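Local coordinates for protein SAR-endolysin (Enterobacteria phage P1, PDB 1XJU) that cleaves the beta-1,4-linked glycan chains of the host's peptidoglycan as a phage lysozyme, so that the infected cell lyses and releases new virus particles, at residues E14-R17 / C23-G26; A25-D30 / V42-Q47; A5-I10 / K55-A60; A85-C90 / R137-R142. All coordinates share one frame; numbering follows the deposited sequence.

Contact 1. Residues E14-R17 / C23-G26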
loop_
_atom_site.group_PDB
_atom_site.type_symbol
_atom_site.label_atom_id
_atom_site.label_comp_id
_atom_site.label_asym_id
_atom_site.label_seq_id
_atom_site.Cartn_x
_atom_site.Cartn_y
_atom_site.Cartn_z
ATOM N N GLU A 14 6.518 -1.418 -16.493
ATOM C CA GLU A 14 6.929 -2.606 -17.194
ATOM C C GLU A 14 7.039 -3.768 -16.207
ATOM O O GLU A 14 6.784 -4.927 -16.512
ATOM C CB GLU A 14 8.223 -2.289 -17.966
ATOM C CG GLU A 14 8.111 -1.134 -19.013
ATOM C CD GLU A 14 7.657 0.294 -18.529
ATOM O OE1 GLU A 14 8.169 0.844 -17.438
ATOM O OE2 GLU A 14 6.773 0.910 -19.295
ATOM N N GLY A 15 7.431 -3.470 -14.974
ATOM C CA GLY A 15 7.421 -4.465 -13.897
ATOM C C GLY A 15 6.025 -4.974 -13.539
ATOM O O GLY A 15 5.857 -6.155 -13.247
ATOM N N CYS A 16 5.050 -4.101 -13.530
ATOM C CA CYS A 16 3.632 -4.509 -13.415
ATOM C C CYS A 16 3.156 -5.416 -14.558
ATOM O O CYS A 16 2.422 -6.363 -14.340
ATOM C CB CYS A 16 2.759 -3.265 -13.258
ATOM S SG CYS A 16 1.012 -3.368 -13.662
ATOM N N ARG A 17 3.651 -5.153 -15.735
ATOM C CA ARG A 17 3.312 -6.001 -16.869
ATOM C C ARG A 17 3.855 -7.402 -16.679
ATOM O O ARG A 17 3.181 -8.384 -17.029
ATOM C CB ARG A 17 3.926 -5.448 -18.121
ATOM C CG ARG A 17 3.340 -4.352 -18.767
ATOM C CD ARG A 17 3.605 -4.520 -20.253
ATOM N NE ARG A 17 4.157 -3.333 -20.833
ATOM C CZ ARG A 17 4.090 -3.060 -22.122
ATOM N NH1 ARG A 17 3.477 -3.905 -22.960
ATOM N NH2 ARG A 17 4.635 -1.939 -22.558
ATOM N N CYS A 23 1.489 -4.035 -9.635
ATOM C CA CYS A 23 0.565 -3.095 -10.209
ATOM C C CYS A 23 -0.106 -2.207 -9.181
ATOM O O CYS A 23 -0.318 -2.586 -8.052
ATOM C CB CYS A 23 -0.482 -3.837 -11.025
ATOM S SG CYS A 23 0.215 -4.799 -12.406
ATOM N N PRO A 24 -0.458 -0.995 -9.585
ATOM C CA PRO A 24 -1.145 -0.094 -8.701
ATOM C C PRO A 24 -2.515 -0.655 -8.325
ATOM O O PRO A 24 -3.178 -1.368 -9.140
ATOM C CB PRO A 24 -1.287 1.171 -9.516
ATOM C CG PRO A 24 -1.257 0.740 -10.921
ATOM C CD PRO A 24 -0.273 -0.417 -10.919
ATOM N N ALA A 25 -3.012 -0.287 -7.154
ATOM C CA ALA A 25 -4.233 -0.833 -6.578
ATOM C C ALA A 25 -5.414 -0.861 -7.547
ATOM O O ALA A 25 -6.191 -1.802 -7.514
ATOM C CB ALA A 25 -4.599 0.001 -5.383
ATOM N N GLY A 26 -5.580 0.226 -8.280
ATOM C CA GLY A 26 -6.751 0.392 -9.071
ATOM C C GLY A 26 -6.924 -0.627 -10.196
ATOM O O GLY A 26 -8.008 -0.686 -10.773
#
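C16, in the middle of the short helix 13-18, faces C23 in the loop that follows it, and their CA atoms stand 4.7 Å apart. The chain thus leaves the helix and doubles back within a few residues. C23 and P24 both have extended backbone angles, whereas A25-G26 begin a 3-10 segment. At the helix start, the side chain of N12 holds G15 N through OD1.

The link itself is a disulfide, C16 SG to C23 SG at 2.1 Å, with a torsion of 96° about the S-S bond, close to the relaxed right angle. The two halves reach it differently: C16 puts SG anti to its backbone N (chi1 159°), while C23 swings SG beside its own N (chi1 -60°). This is the disulfide of the inactive, membrane-associated endolysin, still present in the secreted inactive form, and it ties up the sulfur of C23, a residue identified as catalytic. E14, inferred to be the other proton donor or acceptor, sits two residues before C16 and does not reach C23-G26.

Beyond the bridge the packing is sparse. C16 SG lies 4.2 Å from P24 CD, at the rim of the proline ring, and helix 46-67 closes over the pair, W53 touching both C16 and P24 and I49 touching C16. The backbone oxygen of C23 is gripped twice, by W28 NE1 and by N87 ND2.

Contact 2. Residues A25-D30 / V42-Q47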
loop_
_atom_site.group_PDB
_atom_site.type_symbol
_atom_site.label_atom_id
_atom_site.label_comp_id
_atom_site.label_asym_id
_atom_site.label_seq_id
_atom_site.Cartn_x
_atom_site.Cartn_y
_atom_site.Cartn_z
ATOM N N ALA A 25 -3.012 -0.287 -7.154
ATOM C CA ALA A 25 -4.233 -0.833 -6.578
ATOM C C ALA A 25 -5.414 -0.861 -7.547
ATOM O O ALA A 25 -6.191 -1.802 -7.514
ATOM C CB ALA A 25 -4.599 0.001 -5.383
ATOM N N GLY A 26 -5.580 0.226 -8.280
ATOM C CA GLY A 26 -6.751 0.392 -9.071
ATOM C C GLY A 26 -6.924 -0.627 -10.196
ATOM O O GLY A 26 -8.008 -0.686 -10.773
ATOM N N VAL A 27 -5.907 -1.404 -10.536
ATOM C CA VAL A 27 -6.043 -2.415 -11.587
ATOM C C VAL A 27 -6.159 -3.816 -11.047
ATOM O O VAL A 27 -6.199 -4.762 -11.826
ATOM C CB VAL A 27 -4.959 -2.286 -12.690
ATOM C CG1 VAL A 27 -4.984 -0.917 -13.274
ATOM C CG2 VAL A 27 -3.574 -2.679 -12.177
ATOM N N TRP A 28 -6.273 -3.989 -9.715
ATOM C CA TRP A 28 -6.471 -5.317 -9.121
ATOM C C TRP A 28 -7.964 -5.630 -9.087
ATOM O O TRP A 28 -8.558 -5.944 -8.056
ATOM C CB TRP A 28 -5.945 -5.383 -7.687
ATOM C CG TRP A 28 -4.475 -5.296 -7.549
ATOM C CD1 TRP A 28 -3.638 -4.260 -7.943
ATOM C CD2 TRP A 28 -3.634 -6.291 -6.950
ATOM N NE1 TRP A 28 -2.341 -4.572 -7.597
ATOM C CE2 TRP A 28 -2.318 -5.805 -6.979
ATOM C CE3 TRP A 28 -3.869 -7.542 -6.357
ATOM C CZ2 TRP A 28 -1.232 -6.535 -6.486
ATOM C CZ3 TRP A 28 -2.763 -8.234 -5.832
ATOM C CH2 TRP A 28 -1.484 -7.745 -5.945
ATOM N N THR A 29 -8.588 -5.661 -10.268
ATOM C CA THR A 29 -10.018 -5.763 -10.451
ATOM C C THR A 29 -10.412 -6.844 -11.427
ATOM O O THR A 29 -11.595 -6.960 -11.735
ATOM C CB THR A 29 -10.569 -4.389 -10.976
ATOM O OG1 THR A 29 -9.808 -3.947 -12.105
ATOM C CG2 THR A 29 -10.425 -3.321 -9.893
ATOM N N ASP A 30 -9.461 -7.642 -11.905
ATOM C CA ASP A 30 -9.826 -8.634 -12.931
ATOM C C ASP A 30 -10.666 -9.728 -12.319
ATOM O O ASP A 30 -10.248 -10.363 -11.335
ATOM C CB ASP A 30 -8.583 -9.300 -13.505
ATOM C CG ASP A 30 -7.833 -8.452 -14.475
ATOM O OD1 ASP A 30 -7.028 -9.103 -15.171
ATOM O OD2 ASP A 30 -8.010 -7.235 -14.578
ATOM N N VAL A 42 -14.428 -2.450 -19.040
ATOM C CA VAL A 42 -13.166 -2.798 -19.692
ATOM C C VAL A 42 -12.017 -2.481 -18.778
ATOM O O VAL A 42 -12.007 -1.497 -18.024
ATOM C CB VAL A 42 -13.030 -2.097 -21.033
ATOM C CG1 VAL A 42 -14.068 -2.601 -21.983
ATOM C CG2 VAL A 42 -13.030 -0.566 -20.905
ATOM N N ARG A 43 -10.993 -3.307 -18.848
ATOM C CA ARG A 43 -9.762 -3.132 -18.099
ATOM C C ARG A 43 -8.906 -2.029 -18.713
ATOM O O ARG A 43 -9.132 -1.583 -19.842
ATOM C CB ARG A 43 -9.040 -4.458 -18.027
ATOM C CG ARG A 43 -8.356 -4.894 -19.314
ATOM C CD ARG A 43 -8.204 -6.366 -19.413
ATOM N NE ARG A 43 -7.487 -7.035 -18.328
ATOM C CZ ARG A 43 -6.171 -7.275 -18.316
ATOM N NH1 ARG A 43 -5.625 -7.932 -17.312
ATOM N NH2 ARG A 43 -5.419 -6.877 -19.327
ATOM N N LYS A 44 -7.900 -1.616 -17.958
ATOM C CA LYS A 44 -6.925 -0.643 -18.444
ATOM C C LYS A 44 -5.892 -1.304 -19.339
ATOM O O LYS A 44 -5.514 -2.428 -19.121
ATOM C CB LYS A 44 -6.204 0.056 -17.263
ATOM C CG LYS A 44 -7.126 0.872 -16.389
ATOM C CD LYS A 44 -6.440 1.790 -15.407
ATOM C CE LYS A 44 -7.400 2.615 -14.600
ATOM N NZ LYS A 44 -8.279 3.309 -15.522
ATOM N N THR A 45 -5.395 -0.534 -20.316
ATOM C CA THR A 45 -4.265 -0.955 -21.123
ATOM C C THR A 45 -2.961 -0.790 -20.372
ATOM O O THR A 45 -2.842 0.014 -19.419
ATOM C CB THR A 45 -4.143 -0.150 -22.419
ATOM O OG1 THR A 45 -3.952 1.233 -22.101
ATOM C CG2 THR A 45 -5.403 -0.334 -23.312
ATOM N N ASP A 46 -1.963 -1.507 -20.821
ATOM C CA ASP A 46 -0.651 -1.288 -20.295
ATOM C C ASP A 46 -0.203 0.151 -20.475
ATOM O O ASP A 46 0.475 0.746 -19.608
ATOM C CB ASP A 46 0.347 -2.216 -21.006
ATOM C CG ASP A 46 0.101 -3.677 -20.762
ATOM O OD1 ASP A 46 -0.289 -4.133 -19.654
ATOM O OD2 ASP A 46 0.340 -4.469 -21.709
ATOM N N GLN A 47 -0.557 0.754 -21.580
ATOM C CA GLN A 47 -0.128 2.099 -21.840
ATOM C C GLN A 47 -0.773 3.108 -20.888
ATOM O O GLN A 47 -0.121 4.050 -20.447
ATOM C CB GLN A 47 -0.379 2.443 -23.291
ATOM C CG GLN A 47 0.542 1.626 -24.249
ATOM C CD GLN A 47 0.209 0.098 -24.326
ATOM O OE1 GLN A 47 -0.995 -0.310 -24.208
ATOM N NE2 GLN A 47 1.233 -0.739 -24.535
#
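R43 reaches D30 with a side chain that starts in the crowded position, CG between the backbone N and the carbonyl carbon (chi1 75°), and bends again at chi3. From CB, which points toward A25-D30, the chain runs out to NE, 3.8 Å from D30 OD2 and too far for a bond. CZ comes next, 3.7 Å from D30 OD1. NH1 makes the bond, 2.8 Å to D30 OD1 and nearly straight at 169°. OD1 receives it on its syn lone pair and lies almost in the guanidinium plane, yet the carboxylate plane is turned 55° from that plane, so the two groups do not pair side by side.

Nearby, V27 CG1 sits on the aliphatic part of K44, 3.7 Å from K44 CD, the side chains crossing at about a right angle. The V27 side chain is also about 3 Å from that of the catalytic C23 at the nearest atoms. The modelled residues between D30 and V42 form neither helix nor strand, where relatives such as T4 lysozyme carry a small sheet.

A salt bridge resting on one N-H between exposed residues is probably weakened by solvent in solution, and so a modest tether between two loops.

Contact 3. Residues A5-I10 / K55-A60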
loop_
_atom_site.group_PDB
_atom_site.type_symbol
_atom_site.label_atom_id
_atom_site.label_comp_id
_atom_site.label_asym_id
_atom_site.label_seq_id
_atom_site.Cartn_x
_atom_site.Cartn_y
_atom_site.Cartn_z
ATOM N N ALA A 5 15.030 3.377 -1.993
ATOM C CA ALA A 5 14.636 2.057 -1.538
ATOM C C ALA A 5 13.140 1.854 -1.763
ATOM O O ALA A 5 12.703 0.775 -2.151
ATOM C CB ALA A 5 14.969 1.910 -0.036
ATOM N N GLY A 6 12.324 2.857 -1.463
ATOM C CA GLY A 6 10.887 2.744 -1.699
ATOM C C GLY A 6 10.561 2.564 -3.167
ATOM O O GLY A 6 9.682 1.825 -3.530
ATOM N N LEU A 7 11.275 3.312 -4.005
ATOM C CA LEU A 7 11.097 3.229 -5.438
ATOM C C LEU A 7 11.503 1.889 -6.002
ATOM O O LEU A 7 10.874 1.433 -6.952
ATOM C CB LEU A 7 11.743 4.406 -6.160
ATOM C CG LEU A 7 11.107 5.788 -5.912
ATOM C CD1 LEU A 7 11.927 6.902 -6.550
ATOM C CD2 LEU A 7 9.656 5.834 -6.380
ATOM N N GLU A 8 12.474 1.184 -5.400
ATOM C CA GLU A 8 12.746 -0.189 -5.794
ATOM C C GLU A 8 11.580 -1.095 -5.520
ATOM O O GLU A 8 11.324 -1.978 -6.302
ATOM C CB GLU A 8 13.979 -0.779 -5.094
ATOM C CG GLU A 8 15.303 -0.159 -5.544
ATOM C CD GLU A 8 16.518 -0.779 -4.903
ATOM O OE1 GLU A 8 16.412 -1.671 -4.017
ATOM O OE2 GLU A 8 17.613 -0.364 -5.259
ATOM N N LEU A 9 10.888 -0.898 -4.392
ATOM C CA LEU A 9 9.768 -1.716 -4.052
ATOM C C LEU A 9 8.586 -1.431 -4.990
ATOM O O LEU A 9 7.846 -2.348 -5.320
ATOM C CB LEU A 9 9.328 -1.517 -2.601
ATOM C CG LEU A 9 10.401 -1.921 -1.595
ATOM C CD1 LEU A 9 9.941 -1.605 -0.200
ATOM C CD2 LEU A 9 10.830 -3.360 -1.719
ATOM N N ILE A 10 8.372 -0.163 -5.303
ATOM C CA ILE A 10 7.262 0.198 -6.212
ATOM C C ILE A 10 7.519 -0.287 -7.645
ATOM O O ILE A 10 6.615 -0.757 -8.331
ATOM C CB ILE A 10 7.003 1.693 -6.160
ATOM C CG1 ILE A 10 6.411 2.076 -4.797
ATOM C CG2 ILE A 10 6.123 2.165 -7.322
ATOM C CD1 ILE A 10 6.389 3.570 -4.504
ATOM N N LYS A 55 1.615 9.718 -11.507
ATOM C CA LYS A 55 0.460 10.306 -10.862
ATOM C C LYS A 55 0.029 9.422 -9.710
ATOM O O LYS A 55 -0.335 9.934 -8.621
ATOM C CB LYS A 55 -0.685 10.464 -11.898
ATOM C CG LYS A 55 -2.128 10.755 -11.334
ATOM C CD LYS A 55 -3.311 10.398 -12.311
ATOM C CE LYS A 55 -4.698 10.827 -11.754
ATOM N NZ LYS A 55 -5.087 12.222 -12.106
ATOM N N ASN A 56 0.074 8.121 -9.911
ATOM C CA ASN A 56 -0.365 7.225 -8.860
ATOM C C ASN A 56 0.603 7.198 -7.690
ATOM O O ASN A 56 0.167 7.069 -6.538
ATOM C CB ASN A 56 -0.670 5.832 -9.410
ATOM C CG ASN A 56 -2.014 5.767 -10.111
ATOM O OD1 ASN A 56 -2.992 6.355 -9.655
ATOM N ND2 ASN A 56 -2.092 4.977 -11.187
ATOM N N ILE A 57 1.879 7.358 -7.939
ATOM C CA ILE A 57 2.847 7.542 -6.835
ATOM C C ILE A 57 2.520 8.815 -6.062
ATOM O O ILE A 57 2.494 8.788 -4.823
ATOM C CB ILE A 57 4.271 7.522 -7.320
ATOM C CG1 ILE A 57 4.613 6.143 -7.897
ATOM C CG2 ILE A 57 5.251 7.842 -6.161
ATOM C CD1 ILE A 57 5.978 6.035 -8.523
ATOM N N LEU A 58 2.184 9.908 -6.754
ATOM C CA LEU A 58 1.794 11.140 -6.095
ATOM C C LEU A 58 0.587 10.985 -5.261
ATOM O O LEU A 58 0.565 11.519 -4.131
ATOM C CB LEU A 58 1.573 12.271 -7.142
ATOM C CG LEU A 58 1.329 13.688 -6.584
ATOM C CD1 LEU A 58 2.522 14.129 -5.765
ATOM C CD2 LEU A 58 1.106 14.674 -7.705
ATOM N N ILE A 59 -0.417 10.292 -5.741
ATOM C CA ILE A 59 -1.606 10.047 -5.023
ATOM C C ILE A 59 -1.343 9.215 -3.774
ATOM O O ILE A 59 -1.903 9.482 -2.701
ATOM C CB ILE A 59 -2.698 9.369 -5.917
ATOM C CG1 ILE A 59 -3.227 10.348 -6.952
ATOM C CG2 ILE A 59 -3.852 8.906 -5.101
ATOM C CD1 ILE A 59 -4.022 9.694 -8.043
ATOM N N ALA A 60 -0.458 8.247 -3.874
ATOM C CA ALA A 60 -0.042 7.460 -2.721
ATOM C C ALA A 60 0.641 8.309 -1.676
ATOM O O ALA A 60 0.345 8.201 -0.479
ATOM C CB ALA A 60 0.827 6.303 -3.190
#
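No polar bond joins I10 to I57, the pair at the heart of this contact; the shortest one beside them is backbone, I59 N to K55 O at 2.9 Å, within the helix that carries I57. On the other side, I10 N is bonded to G6 O at 3.0 Å. This is apolar helix-to-helix packing in the helical body of a phage lysozyme: the N-terminal helix 4-10 is laid against helix 46-67, the long helix that in T4-type relatives spans the two lobes.

The touching is done by three branches. I57 is stretched out, its CD1 anti to CA (chi2 175°), and that methyl points at the gap between two side chains one turn apart on helix 4-10. It finds I10 CG2 at 4.1 Å and, a little farther, L7 CD2 at 4.3 Å. I10 CB is aimed at the other helix, whereas L7 leaves its backbone across the contact and comes near only through its CD2 branch. The nearest CA atoms, those of I10 and I57, are 8.6 Å apart, a distance bridged by the end of I57 and the CG2 branch of I10, the two side chains crossing at a slant.

Other helices complete the surroundings: L9 leans on helix 137-151 and on S83, while A60 touches T82 and I57 packs on F86. I10 CG2 stands anti to the backbone N, turning that methyl to I57 CD1.

Contact 4. Residues A85-C90 / R137-R142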
loop_
_atom_site.group_PDB
_atom_site.type_symbol
_atom_site.label_atom_id
_atom_site.label_comp_id
_atom_site.label_asym_id
_atom_site.label_seq_id
_atom_site.Cartn_x
_atom_site.Cartn_y
_atom_site.Cartn_z
ATOM N N ALA A 85 0.500 2.143 0.004
ATOM C CA ALA A 85 -0.650 2.885 -0.491
ATOM C C ALA A 85 -0.748 2.762 -2.022
ATOM O O ALA A 85 -1.843 2.686 -2.566
ATOM C CB ALA A 85 -0.586 4.323 -0.062
ATOM N N PHE A 86 0.368 2.766 -2.715
ATOM C CA PHE A 86 0.382 2.605 -4.168
ATOM C C PHE A 86 -0.220 1.259 -4.528
ATOM O O PHE A 86 -1.016 1.134 -5.465
ATOM C CB PHE A 86 1.803 2.721 -4.683
ATOM C CG PHE A 86 1.945 2.513 -6.156
ATOM C CD1 PHE A 86 2.203 1.278 -6.675
ATOM C CD2 PHE A 86 1.836 3.599 -7.032
ATOM C CE1 PHE A 86 2.340 1.075 -8.039
ATOM C CE2 PHE A 86 2.012 3.412 -8.405
ATOM C CZ PHE A 86 2.257 2.125 -8.895
ATOM N N ASN A 87 0.182 0.220 -3.814
ATOM C CA ASN A 87 -0.181 -1.156 -4.155
ATOM C C ASN A 87 -1.590 -1.487 -3.711
ATOM O O ASN A 87 -2.277 -2.246 -4.404
ATOM C CB ASN A 87 0.853 -2.065 -3.473
ATOM C CG ASN A 87 0.948 -3.461 -3.958
ATOM O OD1 ASN A 87 1.326 -4.338 -3.125
ATOM N ND2 ASN A 87 0.827 -3.696 -5.311
ATOM N N MET A 88 -2.030 -0.955 -2.558
ATOM C CA MET A 88 -3.275 -1.370 -1.912
ATOM C C MET A 88 -4.366 -0.321 -1.930
ATOM O O MET A 88 -5.540 -0.687 -1.782
ATOM C CB MET A 88 -3.010 -1.753 -0.459
ATOM C CG MET A 88 -1.944 -2.841 -0.305
ATOM S SD MET A 88 -2.253 -4.335 -1.267
ATOM C CE MET A 88 -3.433 -5.139 -0.155
ATOM N N GLY A 89 -4.036 0.933 -2.155
ATOM C CA GLY A 89 -4.999 2.017 -2.125
ATOM C C GLY A 89 -5.151 2.598 -0.746
ATOM O O GLY A 89 -4.997 1.918 0.291
ATOM N N CYS A 90 -5.481 3.876 -0.724
ATOM C CA CYS A 90 -5.586 4.606 0.558
ATOM C C CYS A 90 -6.709 4.076 1.434
ATOM O O CYS A 90 -6.517 3.843 2.644
ATOM C CB CYS A 90 -5.767 6.088 0.316
ATOM S SG CYS A 90 -5.294 7.127 1.720
ATOM N N ARG A 137 0.315 -14.897 -1.004
ATOM C CA ARG A 137 1.728 -14.928 -0.602
ATOM C C ARG A 137 2.534 -13.768 -1.157
ATOM O O ARG A 137 3.378 -13.187 -0.442
ATOM C CB ARG A 137 2.372 -16.238 -1.029
ATOM C CG ARG A 137 3.861 -16.267 -0.835
ATOM C CD ARG A 137 4.515 -17.640 -1.195
ATOM N NE ARG A 137 5.950 -17.679 -0.902
ATOM C CZ ARG A 137 6.917 -17.371 -1.755
ATOM N NH1 ARG A 137 6.638 -16.993 -2.981
ATOM N NH2 ARG A 137 8.178 -17.397 -1.365
ATOM N N GLY A 138 2.310 -13.409 -2.418
ATOM C CA GLY A 138 3.053 -12.288 -2.963
ATOM C C GLY A 138 2.824 -10.991 -2.227
ATOM O O GLY A 138 3.751 -10.155 -2.193
ATOM N N LEU A 139 1.631 -10.798 -1.698
ATOM C CA LEU A 139 1.380 -9.593 -0.900
ATOM C C LEU A 139 2.047 -9.670 0.465
ATOM O O LEU A 139 2.598 -8.676 0.973
ATOM C CB LEU A 139 -0.088 -9.280 -0.755
ATOM C CG LEU A 139 -0.801 -8.869 -2.056
ATOM C CD1 LEU A 139 -2.299 -8.739 -1.707
ATOM C CD2 LEU A 139 -0.222 -7.586 -2.663
ATOM N N LYS A 140 2.093 -10.837 1.077
ATOM C CA LYS A 140 2.805 -10.994 2.338
ATOM C C LYS A 140 4.284 -10.672 2.187
ATOM O O LYS A 140 4.872 -9.945 3.028
ATOM C CB LYS A 140 2.629 -12.422 2.850
ATOM C CG LYS A 140 3.154 -12.547 4.234
ATOM C CD LYS A 140 3.094 -13.959 4.740
ATOM C CE LYS A 140 3.994 -14.896 3.972
ATOM N NZ LYS A 140 4.161 -16.232 4.734
ATOM N N ILE A 141 4.922 -11.152 1.146
ATOM C CA ILE A 141 6.304 -10.883 0.920
ATOM C C ILE A 141 6.567 -9.380 0.768
ATOM O O ILE A 141 7.517 -8.810 1.357
ATOM C CB ILE A 141 6.773 -11.620 -0.344
ATOM C CG1 ILE A 141 6.858 -13.111 -0.110
ATOM C CG2 ILE A 141 8.139 -11.127 -0.720
ATOM C CD1 ILE A 141 7.126 -13.870 -1.419
ATOM N N ARG A 142 5.753 -8.732 -0.043
ATOM C CA ARG A 142 5.811 -7.298 -0.281
ATOM C C ARG A 142 5.702 -6.555 1.028
ATOM O O ARG A 142 6.496 -5.631 1.241
ATOM C CB ARG A 142 4.708 -6.944 -1.267
ATOM C CG ARG A 142 4.552 -5.494 -1.565
ATOM C CD ARG A 142 5.788 -4.833 -2.100
ATOM N NE ARG A 142 5.476 -3.429 -2.531
ATOM C CZ ARG A 142 5.048 -3.034 -3.730
ATOM N NH1 ARG A 142 5.051 -3.906 -4.747
ATOM N NH2 ARG A 142 4.759 -1.764 -3.986
#
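N87 lays its amide flat over one face of the R142 guanidinium, and this buried stack is the close-packed half of the contact. The two planes are 4° apart, and N87 OD1 stands 4.0 Å above the guanidinium, over its centre. The side chains arrive from opposite directions, both with CG anti to the backbone N (chi1 -163° for N87, 176° for R142). The same OD1 lies 3.6 Å from L139 CD2 and 3.8 Å from R142 CG, so carbon crowds it on the side of helix 137-151.

The stack involves no hydrogen bond between its members; each is fixed by others. N87 OD1 accepts from R143 NH1, and ND2 bonds to both Y21 O and C23 O. R142 NE pairs with E146 in a salt bridge and NH2 reaches S83 OG, which would pin the rotation of the guanidinium.

Toward the partly exposed side the packing is slacker. M88, folded at chi2 and chi3, meets L139 tip to tip: SD is 4.1 Å from L139 CD2, and M88 CE is 4.1 Å from L139 CD1. Past M88 the helix ends at G89, whose positive phi turns the chain into C90, disulfide-bonded to C63.

W28 covers part of N87 and L139, and the N87 side chain is about 6 Å from that of C23 at the nearest atoms, putting this helix-helix packing of the phage lysozyme fold beside the catalytic cysteine.

How the contacts relate
From the N terminus, helix 4-10 opens contact 3, whose loop closes only when the chain reaches 55-60 on helix 46-67. Two smaller loops are nested inside it. Contact 1 closes the first, between helix 13-18 and the start of the following loop; contact 2 begins on that same start, sharing A25 and G26, and closes the second at the entry to helix 46-67. Contact 4 comes later in the chain, in series with the others, and joins helix 75-88 to helix 137-151. F86 brings the groups together: its O receives A25 N at 3.0 Å, and its ring packs on I57. Contacts 2 and 3 do not touch, though both use helix 46-67.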